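Local coordinates for protein N-acetylneuraminate epimerase (Escherichia coli, PDB 2UVK) that converts the alpha-anomer of N-acetylneuraminic acid to the beta-anomer, speeding the equilibration of sialic acid in the bacterial periplasm, at residues V88-P93 with S97-M102; Q129-G134 with A154-K159; A235-P240 with G295-S300. All blocks are in the same frame, centred on the assembly; numbering follows the deposited sequence.

Interaction 1 of 3, residues V88-P93 with S97-M102; sequences VHKYNP and SWVKLM
Val88-Asn92 and Ser97-Lys100 run antiparallel as the arms of a beta hairpin, their axes 4.6 Å apart at an angle of 158°. Lys90 and Val99 form a hydrogen-bonded pair: Lys90 N reaches Val99 O at 2.8 Å and Val99 N returns to Lys90 O at 2.9 Å. Asn92 N binds Ser97 O, with a weak return bond from Ser97 N to Asn92 O, and Leu101 N donates to Val88 O. On the face carrying His89, Tyr91, Trp98 and Lys100, Tyr91 CB lies 3.4 Å from the centroid of the Trp98 six-membered ring. With CG anti to the backbone N (chi1 173°), the phenol ring lies obliquely by the five-membered ring, its CD1 3.5 Å from Trp98 NE1 and the two planes at 47°. Tyr91 and Trp98 are the aromatic pair of the Kelch signature, here in Kelch 2. Lys100 CG sits over a face of the His89 imidazole, 4.0 Å from its centroid. The indole N-H is taken by Ala49 O, while Phe51 meets the Trp98 ring edge-to-face. Lys90 and Val99 lie side by side on the other face, and Leu101 CD1 meets Val88 CG1 at 3.7 Å. A water joins Lys90 NZ, Lys90 O and Ser97 O. A regular ladder thus separates an aromatic face, turned to the preceding blade and the loop that follows it, from a hydrated, more polar one.

Interaction 2 of 3, residues Q129-G134 with A154-K159; sequences QNIFNG and AHYFDK
A single tyrosine spans the gap between two helical ends whose closest alpha carbons, those of Ile131 and Tyr156, remain 8.6 Å apart. Tyr156 CE1 meets Ile131 CG2 at 3.7 Å, and this methyl approaches the phenol ring obliquely. The same ring carbon lies 4.0 Å from Ile131 O, while Tyr156 OH comes no nearer to Phe132 CA than 4.4 Å. No hydrogen bond crosses between the two segments. The tyrosine bridges the distance because CG stands anti to its backbone N (chi1 -171°), carrying the ring out from its own helix. Ile131 CG2, likewise opposite its backbone N, is the methyl turned to the phenol ring. The segments take in the start of helix 129-142 and the end of helix 146-157, a helical pair inserted between strands 120-125 and 169-174 of one propeller blade. Tyr135 extends the aromatic surroundings of Tyr156, whose side chain lies about 8 Å from that of Glu209, the predicted proton acceptor. Next to it on the same helix, Phe157 has Tyr156 CD2 over the centre of its ring, which in turn stacks on Tyr276. The chain leaves the helix at Asp158, the centre of an inverse gamma turn; Lys159 NZ then turns back in a weak 3.2 Å bond to His155 O. Ile131 also packs on Pro106 of the second subunit, while Asn130 ND2 hydrogen-bonds to Gln129 OE1 of that subunit.

Interaction 3 of 3, residues A235-P240 with G295-S300; sequences APVSSP and GKWDKS
Val237 stands over one face of the Trp297 indole, with its CB 3.8 Å from the centroid of the five-membered ring and 13° off the normal. This is a CH-pi contact, and the two branches of the valine spread it over the bicycle: CG2 comes within 3.8 Å of Trp297 CE3, while CG1 lies 4.1 Å from Trp297 CZ2. CG2 is anti to the backbone N, and CG1 stands between that nitrogen and the carbonyl carbon (chi1 68°), placing both methyls toward the benzo part of the ring. Ala235 approaches instead at the edge. Its CB is 4.0 Å from Trp297 CD1, and its carbonyl O receives a weak hydrogen bond from Trp297 NE1 at 3.0 Å, bent to 130° at the hydrogen. The loop therefore meets the indole in two ways, as an apolar cover on a face and as a carbonyl near the ring plane by its N-H. The Trp292 ring also meets the indole. Val219, Phe257 and His290 each touch both Val237 and Trp297, so three neighbouring strands pack around the pair. A backbone hydrogen bond between Val237 and Asp217 helps position the loop, while Asp298 and Ser300 pair with Leu291 and Ile289 to hold the tryptophan's strand in its sheet. The loop that follows the outer strand 230-233 of one four-stranded blade (Kelch 5) thus packs on the tryptophan of the outermost strand 296-302 of the next (Kelch 6), a blade-to-blade contact of the Kelch propeller.

In the fold
Interactions 1 and 3 both involve an outermost strand of a propeller sheet, on opposite sides of the chain's centre with their own centres 38 Å apart. Interaction 1 lies within one blade and combines backbone pairing with side-chain contacts, whereas interaction 3 joins a loop after one blade to the edge of the following one, chiefly through an indole. Both are partly buried. Interaction 2 is a surface contact in the helical insertion of another blade, rests mainly on an apolar touch with no hydrogen bond across it, and lies closest to the predicted active-site residue; its first segment takes part in the subunit interface. None touches another; interactions 1 and 2 come nearest, with about 11 Å between their closest atoms.

Interaction 1 of 3, residues V88-P93 with S97-M102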
loop_
_atom_site.group_PDB
_atom_site.type_symbol
_atom_site.label_atom_id
_atom_site.label_comp_id
_atom_site.label_asym_id
_atom_site.label_seq_id
_atom_site.Cartn_x
_atom_site.Cartn_y
_atom_site.Cartn_z
ATOM N N VAL B 88 -15.342 4.711 -0.163
ATOM C CA VAL B 88 -16.285 4.922 0.933
ATOM C C VAL B 88 -17.622 5.389 0.348
ATOM O O VAL B 88 -17.661 6.281 -0.509
ATOM C CB VAL B 88 -15.755 5.994 1.905
ATOM C CG1 VAL B 88 -16.675 6.129 3.146
ATOM C CG2 VAL B 88 -14.308 5.715 2.307
ATOM N N HIS B 89 -18.685 4.735 0.796
ATOM C CA HIS B 89 -20.051 5.157 0.494
ATOM C C HIS B 89 -20.727 5.578 1.779
ATOM O O HIS B 89 -20.437 5.059 2.839
ATOM C CB HIS B 89 -20.812 4.018 -0.160
ATOM C CG HIS B 89 -20.439 3.780 -1.592
ATOM N ND1 HIS B 89 -19.289 3.123 -1.966
ATOM C CD2 HIS B 89 -21.087 4.083 -2.746
ATOM C CE1 HIS B 89 -19.240 3.039 -3.289
ATOM N NE2 HIS B 89 -20.324 3.612 -3.786
ATOM N N LYS B 90 -21.643 6.545 1.666
ATOM C CA LYS B 90 -22.415 7.020 2.814
ATOM C C LYS B 90 -23.890 6.814 2.569
ATOM O O LYS B 90 -24.400 7.202 1.521
ATOM C CB LYS B 90 -22.145 8.503 3.033
ATOM C CG LYS B 90 -22.946 9.136 4.159
ATOM C CD LYS B 90 -22.500 10.559 4.430
ATOM C CE LYS B 90 -22.866 11.506 3.303
ATOM N NZ LYS B 90 -24.322 11.823 3.248
ATOM N N TYR B 91 -24.562 6.212 3.535
ATOM C CA TYR B 91 -26.024 6.038 3.489
ATOM C C TYR B 91 -26.661 6.923 4.540
ATOM O O TYR B 91 -26.292 6.881 5.713
ATOM C CB TYR B 91 -26.392 4.595 3.762
ATOM C CG TYR B 91 -27.876 4.338 3.912
ATOM C CD1 TYR B 91 -28.713 4.272 2.804
ATOM C CD2 TYR B 91 -28.438 4.159 5.173
ATOM C CE1 TYR B 91 -30.063 4.012 2.942
ATOM C CE2 TYR B 91 -29.816 3.917 5.309
ATOM C CZ TYR B 91 -30.595 3.836 4.197
ATOM O OH TYR B 91 -31.940 3.611 4.323
ATOM N N ASN B 92 -27.614 7.733 4.083
ATOM C CA ASN B 92 -28.398 8.616 4.965
ATOM C C ASN B 92 -29.745 7.949 5.268
ATOM O O ASN B 92 -30.575 7.778 4.384
ATOM C CB ASN B 92 -28.560 9.986 4.298
ATOM C CG ASN B 92 -29.363 10.971 5.142
ATOM O OD1 ASN B 92 -29.883 10.621 6.190
ATOM N ND2 ASN B 92 -29.429 12.217 4.689
ATOM N N PRO B 93 -29.926 7.482 6.503
ATOM C CA PRO B 93 -31.181 6.788 6.807
ATOM C C PRO B 93 -32.431 7.683 6.757
ATOM O O PRO B 93 -33.532 7.179 6.509
ATOM C CB PRO B 93 -30.957 6.207 8.204
ATOM C CG PRO B 93 -29.682 6.783 8.719
ATOM C CD PRO B 93 -29.003 7.544 7.645
ATOM N N SER B 97 -30.964 7.074 1.109
ATOM C CA SER B 97 -30.198 7.375 -0.093
ATOM C C SER B 97 -28.710 7.173 0.160
ATOM O O SER B 97 -28.211 7.493 1.243
ATOM C CB SER B 97 -30.465 8.822 -0.569
ATOM O OG SER B 97 -30.136 9.772 0.430
ATOM N N TRP B 98 -28.034 6.704 -0.886
ATOM C CA TRP B 98 -26.563 6.475 -0.872
ATOM C C TRP B 98 -25.851 7.527 -1.703
ATOM O O TRP B 98 -26.362 7.969 -2.741
ATOM C CB TRP B 98 -26.238 5.123 -1.492
ATOM C CG TRP B 98 -26.618 3.950 -0.688
ATOM C CD1 TRP B 98 -27.771 3.231 -0.782
ATOM C CD2 TRP B 98 -25.811 3.285 0.313
ATOM N NE1 TRP B 98 -27.752 2.187 0.119
ATOM C CE2 TRP B 98 -26.557 2.191 0.792
ATOM C CE3 TRP B 98 -24.542 3.532 0.856
ATOM C CZ2 TRP B 98 -26.087 1.340 1.795
ATOM C CZ3 TRP B 98 -24.061 2.659 1.850
ATOM C CH2 TRP B 98 -24.838 1.594 2.314
ATOM N N VAL B 99 -24.642 7.891 -1.284
ATOM C CA VAL B 99 -23.707 8.596 -2.150
ATOM C C VAL B 99 -22.325 7.979 -1.999
ATOM O O VAL B 99 -21.956 7.519 -0.935
ATOM C CB VAL B 99 -23.666 10.114 -1.877
ATOM C CG1 VAL B 99 -23.123 10.438 -0.497
ATOM C CG2 VAL B 99 -22.905 10.842 -2.990
ATOM N N LYS B 100 -21.577 7.965 -3.086
ATOM C CA LYS B 100 -20.156 7.606 -3.022
ATOM C C LYS B 100 -19.410 8.865 -2.652
ATOM O O LYS B 100 -19.706 9.950 -3.168
ATOM C CB LYS B 100 -19.683 7.097 -4.369
ATOM C CG LYS B 100 -18.205 6.702 -4.365
ATOM C CD LYS B 100 -17.752 6.091 -5.680
ATOM C CE LYS B 100 -16.279 5.824 -5.595
ATOM N NZ LYS B 100 -15.671 5.390 -6.893
ATOM N N LEU B 101 -18.471 8.762 -1.727
ATOM C CA LEU B 101 -17.702 9.921 -1.305
ATOM C C LEU B 101 -16.482 10.068 -2.209
ATOM O O LEU B 101 -15.938 9.060 -2.721
ATOM C CB LEU B 101 -17.286 9.815 0.172
ATOM C CG LEU B 101 -18.414 9.593 1.183
ATOM C CD1 LEU B 101 -17.858 9.575 2.601
ATOM C CD2 LEU B 101 -19.509 10.659 1.045
HETATM N N MSE B 102 -16.067 11.311 -2.435
HETATM C CA MSE B 102 -14.796 11.553 -3.108
HETATM C C MSE B 102 -13.755 11.435 -2.024
HETATM O O MSE B 102 -13.491 12.379 -1.291
HETATM C CB MSE B 102 -14.786 12.933 -3.770
HETATM C CG MSE B 102 -13.492 13.198 -4.535
HETATM SE SE MSE B 102 -13.617 14.804 -5.620
HETATM C CE MSE B 102 -14.465 14.070 -7.234
HETATM O O HOH W 1 -14.732 6.682 -2.091
HETATM O O HOH W 2 -25.898 9.643 1.704
#

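Interaction 2 of 3, residues Q129-G134 with A154-K159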
loop_
_atom_site.group_PDB
_atom_site.type_symbol
_atom_site.label_atom_id
_atom_site.label_comp_id
_atom_site.label_asym_id
_atom_site.label_seq_id
_atom_site.Cartn_x
_atom_site.Cartn_y
_atom_site.Cartn_z
ATOM N N GLN B 129 -3.642 -4.720 -2.147
ATOM C CA GLN B 129 -4.481 -4.614 -3.345
ATOM C C GLN B 129 -3.755 -5.117 -4.587
ATOM O O GLN B 129 -4.372 -5.787 -5.417
ATOM C CB GLN B 129 -4.970 -3.206 -3.532
ATOM C CG GLN B 129 -4.027 -2.231 -3.972
ATOM C CD GLN B 129 -4.532 -0.800 -3.757
ATOM O OE1 GLN B 129 -5.767 -0.555 -3.657
ATOM N NE2 GLN B 129 -3.585 0.151 -3.665
ATOM N N ASN B 130 -2.484 -4.760 -4.750
ATOM C CA ASN B 130 -1.771 -5.167 -5.966
ATOM C C ASN B 130 -1.581 -6.688 -6.051
ATOM O O ASN B 130 -1.688 -7.272 -7.138
ATOM C CB ASN B 130 -0.424 -4.448 -6.099
ATOM C CG ASN B 130 -0.571 -3.000 -6.528
ATOM O OD1 ASN B 130 -1.644 -2.595 -6.950
ATOM N ND2 ASN B 130 0.507 -2.211 -6.441
ATOM N N ILE B 131 -1.246 -7.334 -4.929
ATOM C CA ILE B 131 -1.048 -8.790 -4.934
ATOM C C ILE B 131 -2.376 -9.503 -5.182
ATOM O O ILE B 131 -2.479 -10.396 -6.019
ATOM C CB ILE B 131 -0.366 -9.260 -3.626
ATOM C CG1 ILE B 131 1.063 -8.725 -3.579
ATOM C CG2 ILE B 131 -0.381 -10.765 -3.526
ATOM C CD1 ILE B 131 1.768 -8.972 -2.280
ATOM N N PHE B 132 -3.416 -9.096 -4.471
ATOM C CA PHE B 132 -4.732 -9.717 -4.614
ATOM C C PHE B 132 -5.279 -9.475 -6.041
ATOM O O PHE B 132 -5.724 -10.415 -6.744
ATOM C CB PHE B 132 -5.680 -9.120 -3.573
ATOM C CG PHE B 132 -7.057 -9.686 -3.595
ATOM C CD1 PHE B 132 -7.398 -10.709 -2.733
ATOM C CD2 PHE B 132 -8.024 -9.174 -4.461
ATOM C CE1 PHE B 132 -8.652 -11.237 -2.751
ATOM C CE2 PHE B 132 -9.287 -9.684 -4.449
ATOM C CZ PHE B 132 -9.597 -10.703 -3.618
ATOM N N ASN B 133 -5.250 -8.231 -6.494
ATOM C CA ASN B 133 -5.807 -7.926 -7.833
ATOM C C ASN B 133 -4.976 -8.623 -8.914
ATOM O O ASN B 133 -5.526 -9.082 -9.929
ATOM C CB ASN B 133 -5.774 -6.444 -8.129
ATOM C CG ASN B 133 -6.737 -5.628 -7.270
ATOM O OD1 ASN B 133 -7.540 -6.169 -6.532
ATOM N ND2 ASN B 133 -6.619 -4.325 -7.376
ATOM N N GLY B 134 -3.657 -8.669 -8.736
ATOM C CA GLY B 134 -2.801 -9.283 -9.737
ATOM C C GLY B 134 -3.073 -10.760 -9.863
ATOM O O GLY B 134 -2.915 -11.325 -10.968
ATOM N N ALA B 154 1.442 -21.744 -7.711
ATOM C CA ALA B 154 2.674 -22.075 -7.058
ATOM C C ALA B 154 3.407 -20.816 -6.617
ATOM O O ALA B 154 3.848 -20.744 -5.482
ATOM C CB ALA B 154 3.560 -22.923 -7.987
ATOM N N HIS B 155 3.513 -19.830 -7.505
ATOM C CA HIS B 155 4.197 -18.578 -7.171
ATOM C C HIS B 155 3.410 -17.863 -6.063
ATOM O O HIS B 155 3.977 -17.312 -5.119
ATOM C CB HIS B 155 4.264 -17.632 -8.347
ATOM C CG HIS B 155 5.391 -17.873 -9.311
ATOM N ND1 HIS B 155 6.676 -18.168 -8.909
ATOM C CD2 HIS B 155 5.440 -17.728 -10.655
ATOM C CE1 HIS B 155 7.453 -18.254 -9.974
ATOM N NE2 HIS B 155 6.730 -17.996 -11.046
ATOM N N TYR B 156 2.094 -17.874 -6.180
ATOM C CA TYR B 156 1.265 -17.105 -5.225
ATOM C C TYR B 156 1.362 -17.609 -3.776
ATOM O O TYR B 156 1.447 -16.810 -2.830
ATOM C CB TYR B 156 -0.187 -17.124 -5.670
ATOM C CG TYR B 156 -1.099 -16.186 -4.882
ATOM C CD1 TYR B 156 -1.064 -14.822 -5.090
ATOM C CD2 TYR B 156 -2.013 -16.701 -3.978
ATOM C CE1 TYR B 156 -1.927 -13.967 -4.375
ATOM C CE2 TYR B 156 -2.881 -15.867 -3.255
ATOM C CZ TYR B 156 -2.820 -14.503 -3.483
ATOM O OH TYR B 156 -3.683 -13.644 -2.828
ATOM N N PHE B 157 1.315 -18.926 -3.580
ATOM C CA PHE B 157 1.260 -19.492 -2.237
ATOM C C PHE B 157 2.633 -19.778 -1.612
ATOM O O PHE B 157 2.723 -19.904 -0.403
ATOM C CB PHE B 157 0.386 -20.739 -2.215
ATOM C CG PHE B 157 -1.055 -20.458 -2.447
ATOM C CD1 PHE B 157 -1.804 -19.860 -1.450
ATOM C CD2 PHE B 157 -1.685 -20.793 -3.632
ATOM C CE1 PHE B 157 -3.155 -19.581 -1.641
ATOM C CE2 PHE B 157 -3.030 -20.500 -3.823
ATOM C CZ PHE B 157 -3.761 -19.902 -2.814
ATOM N N ASP B 158 3.683 -19.776 -2.421
ATOM C CA ASP B 158 5.030 -20.111 -1.931
ATOM C C ASP B 158 5.790 -18.841 -1.557
ATOM O O ASP B 158 6.779 -18.448 -2.199
ATOM C CB ASP B 158 5.818 -20.893 -2.989
ATOM C CG ASP B 158 7.149 -21.406 -2.463
ATOM O OD1 ASP B 158 7.301 -21.492 -1.227
ATOM O OD2 ASP B 158 8.031 -21.714 -3.298
ATOM N N LYS B 159 5.291 -18.167 -0.531
ATOM C CA LYS B 159 5.930 -16.954 -0.041
ATOM C C LYS B 159 5.821 -16.934 1.468
ATOM O O LYS B 159 4.908 -17.524 2.041
ATOM C CB LYS B 159 5.227 -15.707 -0.592
ATOM C CG LYS B 159 5.032 -15.646 -2.078
ATOM C CD LYS B 159 4.439 -14.282 -2.495
ATOM C CE LYS B 159 4.216 -14.193 -4.003
ATOM N NZ LYS B 159 5.456 -14.452 -4.782
#

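Interaction 3 of 3, residues A235-P240 with G295-S300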
loop_
_atom_site.group_PDB
_atom_site.type_symbol
_atom_site.label_atom_id
_atom_site.label_comp_id
_atom_site.label_asym_id
_atom_site.label_seq_id
_atom_site.Cartn_x
_atom_site.Cartn_y
_atom_site.Cartn_z
ATOM N N ALA B 235 -2.834 -12.408 25.633
ATOM C CA ALA B 235 -2.846 -13.854 25.571
ATOM C C ALA B 235 -3.611 -14.271 24.332
ATOM O O ALA B 235 -4.631 -13.670 24.021
ATOM C CB ALA B 235 -3.511 -14.443 26.808
ATOM N N PRO B 236 -3.104 -15.271 23.617
ATOM C CA PRO B 236 -3.787 -15.758 22.441
ATOM C C PRO B 236 -5.046 -16.541 22.740
ATOM O O PRO B 236 -5.329 -16.922 23.888
ATOM C CB PRO B 236 -2.745 -16.651 21.787
ATOM C CG PRO B 236 -1.841 -17.075 22.921
ATOM C CD PRO B 236 -1.830 -15.967 23.865
ATOM N N VAL B 237 -5.787 -16.808 21.662
ATOM C CA VAL B 237 -7.036 -17.516 21.747
ATOM C C VAL B 237 -7.222 -18.297 20.448
ATOM O O VAL B 237 -6.701 -17.920 19.390
ATOM C CB VAL B 237 -8.211 -16.553 22.028
ATOM C CG1 VAL B 237 -8.455 -15.654 20.823
ATOM C CG2 VAL B 237 -9.483 -17.313 22.397
ATOM N N SER B 238 -7.952 -19.394 20.556
ATOM C CA SER B 238 -8.112 -20.348 19.473
ATOM C C SER B 238 -6.762 -20.945 19.054
ATOM O O SER B 238 -6.468 -21.152 17.885
ATOM C CB SER B 238 -8.881 -19.710 18.293
ATOM O OG SER B 238 -9.625 -20.703 17.615
ATOM N N SER B 239 -5.934 -21.266 20.048
ATOM C CA SER B 239 -4.610 -21.791 19.771
ATOM C C SER B 239 -4.692 -23.278 19.442
ATOM O O SER B 239 -5.593 -23.982 19.901
ATOM C CB SER B 239 -3.670 -21.589 20.968
ATOM O OG SER B 239 -3.733 -20.276 21.501
ATOM N N PRO B 240 -3.730 -23.773 18.669
ATOM C CA PRO B 240 -2.569 -23.084 18.142
ATOM C C PRO B 240 -2.723 -22.376 16.801
ATOM O O PRO B 240 -1.919 -21.493 16.512
ATOM C CB PRO B 240 -1.568 -24.226 17.975
ATOM C CG PRO B 240 -2.422 -25.365 17.595
ATOM C CD PRO B 240 -3.704 -25.205 18.335
ATOM N N GLY B 295 -9.430 -10.397 32.535
ATOM C CA GLY B 295 -8.137 -10.399 31.874
ATOM C C GLY B 295 -7.610 -11.767 31.472
ATOM O O GLY B 295 -6.417 -11.903 31.207
ATOM N N LYS B 296 -8.472 -12.787 31.454
ATOM C CA LYS B 296 -8.039 -14.155 31.105
ATOM C C LYS B 296 -9.055 -14.814 30.180
ATOM O O LYS B 296 -10.233 -14.594 30.337
ATOM C CB LYS B 296 -7.875 -15.006 32.365
ATOM C CG LYS B 296 -7.340 -14.216 33.542
ATOM C CD LYS B 296 -6.503 -15.092 34.459
ATOM C CE LYS B 296 -5.990 -14.286 35.607
ATOM N NZ LYS B 296 -4.538 -14.395 36.097
ATOM N N TRP B 297 -8.580 -15.615 29.218
ATOM C CA TRP B 297 -9.464 -16.348 28.281
ATOM C C TRP B 297 -9.864 -17.705 28.828
ATOM O O TRP B 297 -9.033 -18.398 29.422
ATOM C CB TRP B 297 -8.728 -16.636 26.973
ATOM C CG TRP B 297 -8.523 -15.478 26.072
ATOM C CD1 TRP B 297 -7.345 -14.835 25.805
ATOM C CD2 TRP B 297 -9.511 -14.843 25.268
ATOM N NE1 TRP B 297 -7.541 -13.846 24.883
ATOM C CE2 TRP B 297 -8.866 -13.825 24.539
ATOM C CE3 TRP B 297 -10.870 -15.042 25.085
ATOM C CZ2 TRP B 297 -9.553 -12.994 23.674
ATOM C CZ3 TRP B 297 -11.543 -14.209 24.229
ATOM C CH2 TRP B 297 -10.888 -13.201 23.539
ATOM N N ASP B 298 -11.110 -18.116 28.616
ATOM C CA ASP B 298 -11.477 -19.526 28.832
ATOM C C ASP B 298 -12.486 -19.983 27.783
ATOM O O ASP B 298 -13.285 -19.184 27.348
ATOM C CB ASP B 298 -12.065 -19.733 30.233
ATOM C CG ASP B 298 -11.020 -19.617 31.341
ATOM O OD1 ASP B 298 -10.147 -20.503 31.434
ATOM O OD2 ASP B 298 -11.086 -18.650 32.129
ATOM N N LYS B 299 -12.431 -21.253 27.382
ATOM C CA LYS B 299 -13.510 -21.853 26.580
ATOM C C LYS B 299 -14.740 -21.977 27.467
ATOM O O LYS B 299 -14.732 -22.710 28.471
ATOM C CB LYS B 299 -13.108 -23.222 26.027
ATOM C CG LYS B 299 -14.055 -23.775 24.967
ATOM N N SER B 300 -15.780 -21.227 27.124
ATOM C CA SER B 300 -16.895 -20.989 28.019
ATOM C C SER B 300 -18.226 -21.497 27.490
ATOM O O SER B 300 -19.158 -21.650 28.248
ATOM C CB SER B 300 -16.997 -19.485 28.299
ATOM O OG SER B 300 -18.090 -19.187 29.151
#